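Local coordinates for RNA-binding protein RMD9, mitochondrial (Saccharomyces cerevisiae S288C, PDB 7A9X) that binds a dodecamer motif in the 3'-UTRs of mitochondrial mRNAs and takes part in their processing or stability, at residues F403-L408 with Y439-K444; R410-H415 with L446-N451. All coordinates share one frame; numbering follows the deposited sequence.

In the fold
Followed from the N terminus, the chain reaches these contacts at helix 401-410, which gives residues 403-408 to contact 1 and runs on into the turn 410-415 of contact 2. Helix 417-429 then leads back, and helix 436-445 brings residues 439-444 beside 403-408. This closes contact 1 over a loop of 30 residues. The chain goes on into 446-451, which meets 410-415 and closes contact 2 over a second loop of the same length. The segments alternate, so the two closures cross. Together they join the repeats assigned as PPR7 and PPR8, contact 1 between helices 401-410 and 436-445, contact 2 between the loops that follow them. U11 of chain B touches both.

Contact 1: residues F403-L408 with Y439-K444; sequences FFNVML and YRILLK. With nucleotides of chain B.
Ile-441 reaches from one pentatricopeptide repeat to the next and meets Asn-405 and Leu-408. Residues 403-408 lie in the repeat assigned as PPR7 and 439-444 in the one assigned as PPR8. The two short segments run nearly parallel, at 17°, with their axes 10.0 Å apart. The side chain of Ile-441 fills part of that distance. Its CB bond points toward helix 401-410 and then forks. CG2 lies anti to the backbone N and packs 3.7 Å from CD2 of Leu-408. The two side chains slide past each other in opposite directions. CG1 turns to the RNA and lies 3.4 Å from the ribose O4' of U11 of chain B. At the tip, CD1 comes within 3.6 Å of CB of Asn-405, and it also touches the U11 ribose. The extended chi2 (167°) carries the methyl group into this place between protein and sugar. Leu-408 CD2 also meets CD2 of Leu-442, the two side chains crossing at about a right angle. The contact between the helices is thus apolar, while polar groups on the same surface bind the bases of the RNA. Asn-405 gives ND2 to O2 of U10 of chain B. Its OD1 is bonded to Tyr-427 and its ND2 also to Glu-401, which together should fix the turn of the amide. Arg-440 is held by salt bridges to Asp-480 and Asp-134. Its chain is extended from CG to NE, and O2 of U11 of chain B sits at the guanidinium edge, 2.8 Å from NH1 with an N-H...O angle of 155°.

Contact 2: residues R410-H415 with L446-N451; sequences RASIWH and LGSIDN. With nucleotides of chain B.
His-415 and Ser-448 make the firm part of this contact between two interhelical turns of neighbouring pentatricopeptide repeats. ND1 of His-415 donates to the backbone O of Ser-448 at 2.6 Å. The oxygen lies near the plane of the imidazole, and the N-H comes in the carbonyl plane, onto a lone pair. The N-H...O angle is 147°, so the bond is bent. The same oxygen has a CA-H...O contact from His-415, and CB of Ser-448 packs against ND1. One face of the ring rests on the backbone O of Ser-412, 3.1 Å above the plane and over its centre. With CG beside its own backbone N (chi1 -62°), the ring has the O of Ser-448 at its edge and the O of Ser-412 over one face. Close by, CB of Ser-412 touches OG of Ser-448 at 3.3 Å. The hydroxyl of Ser-412 is engaged by the backbone O of Thr-409.

The rest is looser. CG2 of Ile-449 reaches the carbonyl carbon of His-415 at 3.7 Å, while the end of the Ile-449 side chain leads away. His-415 itself is exposed, so the close grip lies at a solvent-facing border. Arg-410 turns to the RNA instead, and its NH2 donates to OP1 of U11 of chain B at 3.0 Å. Thr-369 holds its NE.

The first turn joins helix 401-410 to helix 417-429, and the second joins helix 436-445 to helix 454-470. Ile-449 packs on Arg-417 and Ile-420 of helix 417-429, while Trp-414 leans on Phe-371 of helix 357-374.

Contact 1: residues F403-L408 with Y439-K444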
ATOM      1  N   PHE A 403     -14.395   4.758   5.678  1.00 71.90           N
ATOM      2  CA  PHE A 403     -15.554   4.488   4.831  1.00 65.57           C
ATOM      3  C   PHE A 403     -16.185   5.784   4.334  1.00 68.21           C
ATOM      4  O   PHE A 403     -16.427   5.950   3.133  1.00 67.72           O
ATOM      5  CB  PHE A 403     -16.576   3.647   5.597  1.00 62.14           C
ATOM      6  CG  PHE A 403     -17.864   3.421   4.851  1.00 65.34           C
ATOM      7  CD1 PHE A 403     -17.948   2.454   3.860  1.00 64.79           C
ATOM      8  CD2 PHE A 403     -18.996   4.168   5.147  1.00 64.87           C
ATOM      9  CE1 PHE A 403     -19.130   2.240   3.174  1.00 62.43           C
ATOM     10  CE2 PHE A 403     -20.182   3.959   4.466  1.00 63.64           C
ATOM     11  CZ  PHE A 403     -20.251   2.994   3.479  1.00 63.31           C
ATOM     12  N   PHE A 404     -16.451   6.721   5.246  1.00 66.79           N
ATOM     13  CA  PHE A 404     -17.016   8.005   4.853  1.00 68.99           C
ATOM     14  C   PHE A 404     -15.969   8.963   4.295  1.00 73.82           C
ATOM     15  O   PHE A 404     -16.317   9.840   3.496  1.00 75.95           O
ATOM     16  CB  PHE A 404     -17.741   8.648   6.038  1.00 68.84           C
ATOM     17  CG  PHE A 404     -19.149   8.151   6.232  1.00 72.90           C
ATOM     18  CD1 PHE A 404     -20.107   8.343   5.244  1.00 76.94           C
ATOM     19  CD2 PHE A 404     -19.521   7.507   7.402  1.00 72.19           C
ATOM     20  CE1 PHE A 404     -21.409   7.895   5.415  1.00 77.84           C
ATOM     21  CE2 PHE A 404     -20.822   7.056   7.583  1.00 75.98           C
ATOM     22  CZ  PHE A 404     -21.766   7.250   6.586  1.00 77.57           C
ATOM     23  N   ASN A 405     -14.700   8.813   4.688  1.00 70.38           N
ATOM     24  CA  ASN A 405     -13.651   9.666   4.136  1.00 66.92           C
ATOM     25  C   ASN A 405     -13.471   9.424   2.641  1.00 65.11           C
ATOM     26  O   ASN A 405     -13.392  10.381   1.858  1.00 61.94           O
ATOM     27  CB  ASN A 405     -12.332   9.435   4.878  1.00 65.03           C
ATOM     28  CG  ASN A 405     -12.385   9.894   6.328  1.00 72.00           C
ATOM     29  OD1 ASN A 405     -13.238  10.697   6.708  1.00 73.85           O
ATOM     30  ND2 ASN A 405     -11.467   9.386   7.143  1.00 69.86           N
ATOM     31  N   VAL A 406     -13.405   8.156   2.226  1.00 63.12           N
ATOM     32  CA  VAL A 406     -13.296   7.836   0.804  1.00 63.87           C
ATOM     33  C   VAL A 406     -14.527   8.326   0.053  1.00 60.74           C
ATOM     34  O   VAL A 406     -14.418   8.935  -1.019  1.00 58.40           O
ATOM     35  CB  VAL A 406     -13.088   6.323   0.607  1.00 69.21           C
ATOM     36  CG1 VAL A 406     -13.084   5.982  -0.871  1.00 77.33           C
ATOM     37  CG2 VAL A 406     -11.799   5.872   1.264  1.00 76.84           C
ATOM     38  N   MET A 407     -15.714   8.067   0.605  1.00 63.15           N
ATOM     39  CA  MET A 407     -16.950   8.511  -0.032  1.00 68.97           C
ATOM     40  C   MET A 407     -16.952  10.019  -0.244  1.00 69.42           C
ATOM     41  O   MET A 407     -17.258  10.498  -1.341  1.00 66.99           O
ATOM     42  CB  MET A 407     -18.149   8.084   0.819  1.00 66.94           C
ATOM     43  CG  MET A 407     -19.502   8.313   0.167  1.00 67.44           C
ATOM     44  SD  MET A 407     -20.870   8.053   1.312  1.00 67.68           S
ATOM     45  CE  MET A 407     -20.529   6.399   1.904  1.00 68.13           C
ATOM     46  N   LEU A 408     -16.600  10.783   0.795  1.00 68.29           N
ATOM     47  CA  LEU A 408     -16.607  12.239   0.690  1.00 68.19           C
ATOM     48  C   LEU A 408     -15.556  12.734  -0.296  1.00 67.55           C
ATOM     49  O   LEU A 408     -15.815  13.663  -1.070  1.00 70.21           O
ATOM     50  CB  LEU A 408     -16.383  12.862   2.067  1.00 69.76           C
ATOM     51  CG  LEU A 408     -16.344  14.389   2.119  1.00 72.50           C
ATOM     52  CD1 LEU A 408     -17.641  14.978   1.585  1.00 69.65           C
ATOM     53  CD2 LEU A 408     -16.083  14.866   3.535  1.00 69.96           C
ATOM     54  N   TYR A 439     -11.487  15.916   8.909  1.00 78.21           N
ATOM     55  CA  TYR A 439     -11.450  17.373   8.961  1.00 81.27           C
ATOM     56  C   TYR A 439     -10.621  17.949   7.821  1.00 81.53           C
ATOM     57  O   TYR A 439     -10.933  19.036   7.321  1.00 87.34           O
ATOM     58  CB  TYR A 439     -10.912  17.832  10.317  1.00 82.75           C
ATOM     59  CG  TYR A 439     -11.741  17.352  11.492  1.00 89.98           C
ATOM     60  CD1 TYR A 439     -11.512  16.107  12.068  1.00 91.72           C
ATOM     61  CD2 TYR A 439     -12.755  18.141  12.022  1.00 94.17           C
ATOM     62  CE1 TYR A 439     -12.270  15.661  13.138  1.00 91.79           C
ATOM     63  CE2 TYR A 439     -13.517  17.702  13.095  1.00 96.95           C
ATOM     64  CZ  TYR A 439     -13.269  16.462  13.648  1.00 97.07           C
ATOM     65  OH  TYR A 439     -14.020  16.019  14.714  1.00103.39           O
ATOM     66  N   ARG A 440      -9.577  17.239   7.390  1.00 79.37           N
ATOM     67  CA  ARG A 440      -8.835  17.668   6.208  1.00 76.76           C
ATOM     68  C   ARG A 440      -9.705  17.600   4.959  1.00 75.85           C
ATOM     69  O   ARG A 440      -9.715  18.535   4.152  1.00 79.40           O
ATOM     70  CB  ARG A 440      -7.580  16.813   6.031  1.00 73.79           C
ATOM     71  CG  ARG A 440      -6.445  17.168   6.973  1.00 71.25           C
ATOM     72  CD  ARG A 440      -5.298  16.182   6.856  1.00 68.19           C
ATOM     73  NE  ARG A 440      -4.175  16.559   7.709  1.00 74.66           N
ATOM     74  CZ  ARG A 440      -3.107  15.797   7.920  1.00 69.59           C
ATOM     75  NH1 ARG A 440      -3.013  14.605   7.342  1.00 67.55           N
ATOM     76  NH2 ARG A 440      -2.134  16.226   8.713  1.00 71.53           N
ATOM     77  N   ILE A 441     -10.446  16.503   4.788  1.00 66.67           N
ATOM     78  CA  ILE A 441     -11.264  16.334   3.591  1.00 73.31           C
ATOM     79  C   ILE A 441     -12.436  17.305   3.599  1.00 74.93           C
ATOM     80  O   ILE A 441     -12.810  17.854   2.556  1.00 70.99           O
ATOM     81  CB  ILE A 441     -11.737  14.874   3.473  1.00 67.93           C
ATOM     82  CG1 ILE A 441     -10.533  13.934   3.384  1.00 62.43           C
ATOM     83  CG2 ILE A 441     -12.635  14.703   2.258  1.00 63.15           C
ATOM     84  CD1 ILE A 441     -10.884  12.483   3.586  1.00 61.25           C
ATOM     85  N   LEU A 442     -13.036  17.532   4.772  1.00 75.14           N
ATOM     86  CA  LEU A 442     -14.147  18.475   4.865  1.00 82.19           C
ATOM     87  C   LEU A 442     -13.719  19.875   4.442  1.00 89.58           C
ATOM     88  O   LEU A 442     -14.484  20.597   3.792  1.00 97.30           O
ATOM     89  CB  LEU A 442     -14.708  18.485   6.287  1.00 83.46           C
ATOM     90  CG  LEU A 442     -15.589  17.293   6.671  1.00 84.91           C
ATOM     91  CD1 LEU A 442     -15.791  17.233   8.175  1.00 89.20           C
ATOM     92  CD2 LEU A 442     -16.931  17.380   5.964  1.00 84.80           C
ATOM     93  N   LEU A 443     -12.496  20.276   4.794  1.00 85.42           N
ATOM     94  CA  LEU A 443     -11.974  21.545   4.298  1.00 81.03           C
ATOM     95  C   LEU A 443     -11.711  21.479   2.799  1.00 77.52           C
ATOM     96  O   LEU A 443     -12.075  22.400   2.059  1.00 75.20           O
ATOM     97  CB  LEU A 443     -10.697  21.923   5.047  1.00 80.04           C
ATOM     98  CG  LEU A 443      -9.986  23.193   4.568  1.00 80.05           C
ATOM     99  CD1 LEU A 443     -10.899  24.403   4.688  1.00 82.01           C
ATOM    100  CD2 LEU A 443      -8.694  23.416   5.339  1.00 84.64           C
ATOM    101  N   LYS A 444     -11.085  20.393   2.334  1.00 74.43           N
ATOM    102  CA  LYS A 444     -10.800  20.241   0.912  1.00 74.34           C
ATOM    103  C   LYS A 444     -12.074  20.263   0.077  1.00 74.41           C
ATOM    104  O   LYS A 444     -12.068  20.769  -1.052  1.00 73.48           O
ATOM    105  CB  LYS A 444     -10.033  18.938   0.674  1.00 66.63           C
ATOM    106  CG  LYS A 444      -9.559  18.720  -0.757  1.00 65.93           C
ATOM    107  CD  LYS A 444      -9.051  17.296  -0.954  1.00 70.77           C
ATOM    108  CE  LYS A 444      -8.239  17.155  -2.233  1.00 75.31           C
ATOM    109  NZ  LYS A 444      -8.968  17.623  -3.442  1.00 89.99           N
TER
ATOM    110  P     U B  10      -4.748   5.839  -0.165  1.00 68.94           P
ATOM    111  OP1   U B  10      -4.657   6.272  -1.584  1.00 62.26           O
ATOM    112  OP2   U B  10      -3.644   6.178   0.771  1.00 66.41           O
ATOM    113  O5'   U B  10      -6.108   6.417   0.434  1.00 61.04           O
ATOM    114  C5'   U B  10      -7.298   6.460  -0.342  1.00 60.78           C
ATOM    115  C4'   U B  10      -8.392   7.197   0.388  1.00 60.64           C
ATOM    116  O4'   U B  10      -8.623   6.553   1.664  1.00 60.63           O
ATOM    117  C3'   U B  10      -8.086   8.647   0.737  1.00 63.51           C
ATOM    118  O3'   U B  10      -8.411   9.533  -0.323  1.00 62.27           O
ATOM    119  C2'   U B  10      -8.913   8.893   1.995  1.00 62.87           C
ATOM    120  O2'   U B  10     -10.247   9.251   1.665  1.00 65.73           O
ATOM    121  C1'   U B  10      -8.921   7.511   2.653  1.00 65.04           C
ATOM    122  N1    U B  10      -7.928   7.384   3.746  1.00 71.78           N
ATOM    123  C2    U B  10      -8.377   7.557   5.041  1.00 72.24           C
ATOM    124  O2    U B  10      -9.538   7.814   5.310  1.00 74.70           O
ATOM    125  N3    U B  10      -7.415   7.416   6.011  1.00 72.63           N
ATOM    126  C4    U B  10      -6.081   7.124   5.818  1.00 72.53           C
ATOM    127  O4    U B  10      -5.337   7.031   6.794  1.00 67.09           O
ATOM    128  C5    U B  10      -5.694   6.958   4.449  1.00 70.67           C
ATOM    129  C6    U B  10      -6.609   7.088   3.486  1.00 68.23           C
ATOM    130  P     U B  11      -7.263  10.380  -1.063  1.00 68.38           P
ATOM    131  OP1   U B  11      -7.836  10.943  -2.314  1.00 64.04           O
ATOM    132  OP2   U B  11      -6.046   9.533  -1.139  1.00 63.43           O
ATOM    133  O5'   U B  11      -6.966  11.584  -0.061  1.00 64.26           O
ATOM    134  C5'   U B  11      -7.934  12.591   0.181  1.00 64.61           C
ATOM    135  C4'   U B  11      -7.497  13.523   1.281  1.00 66.48           C
ATOM    136  O4'   U B  11      -7.484  12.816   2.550  1.00 69.78           O
ATOM    137  C3'   U B  11      -6.089  14.084   1.163  1.00 66.79           C
ATOM    138  O3'   U B  11      -5.997  15.174   0.264  1.00 71.97           O
ATOM    139  C2'   U B  11      -5.756  14.445   2.603  1.00 66.50           C
ATOM    140  O2'   U B  11      -6.389  15.658   2.979  1.00 71.05           O
ATOM    141  C1'   U B  11      -6.430  13.299   3.359  1.00 69.34           C
ATOM    142  N1    U B  11      -5.495  12.185   3.623  1.00 69.68           N
ATOM    143  C2    U B  11      -4.562  12.342   4.632  1.00 73.77           C
ATOM    144  O2    U B  11      -4.474  13.350   5.313  1.00 71.88           O
ATOM    145  N3    U B  11      -3.733  11.264   4.820  1.00 75.04           N
ATOM    146  C4    U B  11      -3.743  10.077   4.115  1.00 72.83           C
ATOM    147  O4    U B  11      -2.929   9.196   4.396  1.00 72.06           O
ATOM    148  C5    U B  11      -4.735   9.995   3.089  1.00 63.37           C
ATOM    149  C6    U B  11      -5.556  11.028   2.884  1.00 63.79           C
TER

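Contact 2: residues R410-H415 with L446-N451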
ATOM      1  N   ARG A 410     -14.199  11.201  -3.014  1.00 66.02           N
ATOM      2  CA  ARG A 410     -14.601  10.934  -4.388  1.00 63.47           C
ATOM      3  C   ARG A 410     -15.882  11.662  -4.781  1.00 71.20           C
ATOM      4  O   ARG A 410     -16.118  11.861  -5.976  1.00 60.28           O
ATOM      5  CB  ARG A 410     -14.771   9.428  -4.590  1.00 65.82           C
ATOM      6  CG  ARG A 410     -13.541   8.609  -4.218  1.00 67.84           C
ATOM      7  CD  ARG A 410     -12.382   8.868  -5.174  1.00 64.48           C
ATOM      8  NE  ARG A 410     -11.207   8.066  -4.841  1.00 66.55           N
ATOM      9  CZ  ARG A 410     -10.103   8.550  -4.276  1.00 71.24           C
ATOM     10  NH1 ARG A 410      -9.086   7.744  -4.007  1.00 68.43           N
ATOM     11  NH2 ARG A 410     -10.013   9.841  -3.990  1.00 69.93           N
ATOM     12  N   ALA A 411     -16.705  12.075  -3.811  1.00 75.09           N
ATOM     13  CA  ALA A 411     -17.950  12.764  -4.135  1.00 73.24           C
ATOM     14  C   ALA A 411     -17.732  14.186  -4.637  1.00 73.10           C
ATOM     15  O   ALA A 411     -18.706  14.843  -5.018  1.00 76.77           O
ATOM     16  CB  ALA A 411     -18.875  12.789  -2.917  1.00 71.19           C
ATOM     17  N   SER A 412     -16.489  14.674  -4.650  1.00 73.59           N
ATOM     18  CA  SER A 412     -16.209  16.011  -5.158  1.00 68.97           C
ATOM     19  C   SER A 412     -16.568  16.160  -6.629  1.00 71.46           C
ATOM     20  O   SER A 412     -16.742  17.288  -7.103  1.00 72.72           O
ATOM     21  CB  SER A 412     -14.733  16.348  -4.948  1.00 65.59           C
ATOM     22  OG  SER A 412     -13.900  15.379  -5.561  1.00 62.12           O
ATOM     23  N   ILE A 413     -16.671  15.047  -7.361  1.00 67.37           N
ATOM     24  CA  ILE A 413     -17.067  15.099  -8.765  1.00 78.54           C
ATOM     25  C   ILE A 413     -18.482  15.644  -8.910  1.00 76.85           C
ATOM     26  O   ILE A 413     -18.807  16.298  -9.909  1.00 79.85           O
ATOM     27  CB  ILE A 413     -16.918  13.699  -9.400  1.00 92.83           C
ATOM     28  CG1 ILE A 413     -15.449  13.400  -9.704  1.00106.44           C
ATOM     29  CG2 ILE A 413     -17.748  13.571 -10.661  1.00101.45           C
ATOM     30  CD1 ILE A 413     -15.247  12.181 -10.587  1.00115.84           C
ATOM     31  N   TRP A 414     -19.340  15.408  -7.914  1.00 73.82           N
ATOM     32  CA  TRP A 414     -20.711  15.897  -7.999  1.00 76.69           C
ATOM     33  C   TRP A 414     -20.786  17.412  -7.845  1.00 77.93           C
ATOM     34  O   TRP A 414     -21.706  18.038  -8.384  1.00 74.07           O
ATOM     35  CB  TRP A 414     -21.581  15.206  -6.950  1.00 76.43           C
ATOM     36  CG  TRP A 414     -21.943  13.808  -7.330  1.00 73.22           C
ATOM     37  CD1 TRP A 414     -21.754  13.219  -8.547  1.00 69.32           C
ATOM     38  CD2 TRP A 414     -22.547  12.815  -6.493  1.00 74.16           C
ATOM     39  NE1 TRP A 414     -22.208  11.922  -8.522  1.00 68.73           N
ATOM     40  CE2 TRP A 414     -22.699  11.649  -7.271  1.00 73.70           C
ATOM     41  CE3 TRP A 414     -22.976  12.798  -5.162  1.00 70.06           C
ATOM     42  CZ2 TRP A 414     -23.261  10.478  -6.762  1.00 70.31           C
ATOM     43  CZ3 TRP A 414     -23.534  11.635  -4.658  1.00 69.90           C
ATOM     44  CH2 TRP A 414     -23.670  10.492  -5.458  1.00 72.68           C
ATOM     45  N   HIS A 415     -19.837  18.012  -7.124  1.00 79.17           N
ATOM     46  CA  HIS A 415     -19.781  19.464  -6.931  1.00 79.72           C
ATOM     47  C   HIS A 415     -21.075  19.996  -6.315  1.00 84.76           C
ATOM     48  O   HIS A 415     -21.663  20.966  -6.796  1.00 92.01           O
ATOM     49  CB  HIS A 415     -19.477  20.187  -8.248  1.00 76.34           C
ATOM     50  CG  HIS A 415     -18.151  19.834  -8.848  1.00 77.50           C
ATOM     51  ND1 HIS A 415     -16.951  20.185  -8.266  1.00 80.46           N
ATOM     52  CD2 HIS A 415     -17.837  19.180  -9.992  1.00 73.79           C
ATOM     53  CE1 HIS A 415     -15.956  19.752  -9.019  1.00 77.67           C
ATOM     54  NE2 HIS A 415     -16.466  19.139 -10.072  1.00 76.58           N
ATOM     55  N   LEU A 446     -14.646  22.035   0.199  1.00 76.06           N
ATOM     56  CA  LEU A 446     -15.152  23.361  -0.129  1.00 82.42           C
ATOM     57  C   LEU A 446     -14.603  23.881  -1.451  1.00 82.18           C
ATOM     58  O   LEU A 446     -15.223  24.758  -2.062  1.00 83.74           O
ATOM     59  CB  LEU A 446     -14.826  24.336   1.002  1.00 88.80           C
ATOM     60  CG  LEU A 446     -15.434  23.982   2.364  1.00 91.02           C
ATOM     61  CD1 LEU A 446     -15.091  25.041   3.397  1.00 96.95           C
ATOM     62  CD2 LEU A 446     -16.940  23.804   2.252  1.00 89.22           C
ATOM     63  N   GLY A 447     -13.466  23.364  -1.905  1.00 75.10           N
ATOM     64  CA  GLY A 447     -12.912  23.730  -3.189  1.00 73.51           C
ATOM     65  C   GLY A 447     -13.623  23.161  -4.397  1.00 80.06           C
ATOM     66  O   GLY A 447     -13.283  23.521  -5.527  1.00 79.20           O
ATOM     67  N   SER A 448     -14.604  22.278  -4.201  1.00 75.16           N
ATOM     68  CA  SER A 448     -15.365  21.700  -5.299  1.00 75.62           C
ATOM     69  C   SER A 448     -16.770  22.268  -5.434  1.00 84.68           C
ATOM     70  O   SER A 448     -17.489  21.872  -6.356  1.00 76.47           O
ATOM     71  CB  SER A 448     -15.459  20.175  -5.139  1.00 72.80           C
ATOM     72  OG  SER A 448     -14.181  19.565  -5.267  1.00 76.22           O
ATOM     73  N   ILE A 449     -17.180  23.172  -4.548  1.00 87.97           N
ATOM     74  CA  ILE A 449     -18.506  23.770  -4.611  1.00 87.76           C
ATOM     75  C   ILE A 449     -18.360  25.283  -4.642  1.00 90.44           C
ATOM     76  O   ILE A 449     -17.368  25.846  -4.168  1.00 98.18           O
ATOM     77  CB  ILE A 449     -19.397  23.340  -3.425  1.00 84.47           C
ATOM     78  CG1 ILE A 449     -18.767  23.778  -2.099  1.00 80.84           C
ATOM     79  CG2 ILE A 449     -19.644  21.836  -3.458  1.00 75.36           C
ATOM     80  CD1 ILE A 449     -19.657  23.552  -0.895  1.00 79.69           C
ATOM     81  N   ASP A 450     -19.363  25.941  -5.219  1.00 91.45           N
ATOM     82  CA  ASP A 450     -19.422  27.393  -5.201  1.00 90.59           C
ATOM     83  C   ASP A 450     -20.280  27.933  -4.067  1.00 89.19           C
ATOM     84  O   ASP A 450     -20.070  29.072  -3.637  1.00 89.95           O
ATOM     85  CB  ASP A 450     -19.955  27.918  -6.538  1.00 94.33           C
ATOM     86  CG  ASP A 450     -19.095  27.495  -7.709  1.00 99.53           C
ATOM     87  OD1 ASP A 450     -18.056  26.844  -7.470  1.00100.61           O
ATOM     88  OD2 ASP A 450     -19.456  27.808  -8.862  1.00101.20           O
ATOM     89  N   ASN A 451     -21.218  27.130  -3.562  1.00 93.45           N
ATOM     90  CA  ASN A 451     -22.148  27.556  -2.516  1.00102.37           C
ATOM     91  C   ASN A 451     -21.461  27.471  -1.151  1.00102.29           C
ATOM     92  O   ASN A 451     -21.743  26.609  -0.315  1.00102.01           O
ATOM     93  CB  ASN A 451     -23.415  26.714  -2.568  1.00110.80           C
ATOM     94  CG  ASN A 451     -24.469  27.187  -1.592  1.00124.47           C
ATOM     95  OD1 ASN A 451     -24.446  28.331  -1.142  1.00134.50           O
ATOM     96  ND2 ASN A 451     -25.402  26.304  -1.259  1.00126.49           N
TER
ATOM     97  P     U B  11      -7.263  10.380  -1.063  1.00 68.38           P
ATOM     98  OP1   U B  11      -7.836  10.943  -2.314  1.00 64.04           O
ATOM     99  OP2   U B  11      -6.046   9.533  -1.139  1.00 63.43           O
ATOM    100  O5'   U B  11      -6.966  11.584  -0.061  1.00 64.26           O
ATOM    101  C5'   U B  11      -7.934  12.591   0.181  1.00 64.61           C
ATOM    102  C4'   U B  11      -7.497  13.523   1.281  1.00 66.48           C
ATOM    103  O4'   U B  11      -7.484  12.816   2.550  1.00 69.78           O
ATOM    104  C3'   U B  11      -6.089  14.084   1.163  1.00 66.79           C
ATOM    105  O3'   U B  11      -5.997  15.174   0.264  1.00 71.97           O
ATOM    106  C2'   U B  11      -5.756  14.445   2.603  1.00 66.50           C
ATOM    107  O2'   U B  11      -6.389  15.658   2.979  1.00 71.05           O
ATOM    108  C1'   U B  11      -6.430  13.299   3.359  1.00 69.34           C
ATOM    109  N1    U B  11      -5.495  12.185   3.623  1.00 69.68           N
ATOM    110  C2    U B  11      -4.562  12.342   4.632  1.00 73.77           C
ATOM    111  O2    U B  11      -4.474  13.350   5.313  1.00 71.88           O
ATOM    112  N3    U B  11      -3.733  11.264   4.820  1.00 75.04           N
ATOM    113  C4    U B  11      -3.743  10.077   4.115  1.00 72.83           C
ATOM    114  O4    U B  11      -2.929   9.196   4.396  1.00 72.06           O
ATOM    115  C5    U B  11      -4.735   9.995   3.089  1.00 63.37           C
ATOM    116  C6    U B  11      -5.556  11.028   2.884  1.00 63.79           C
TER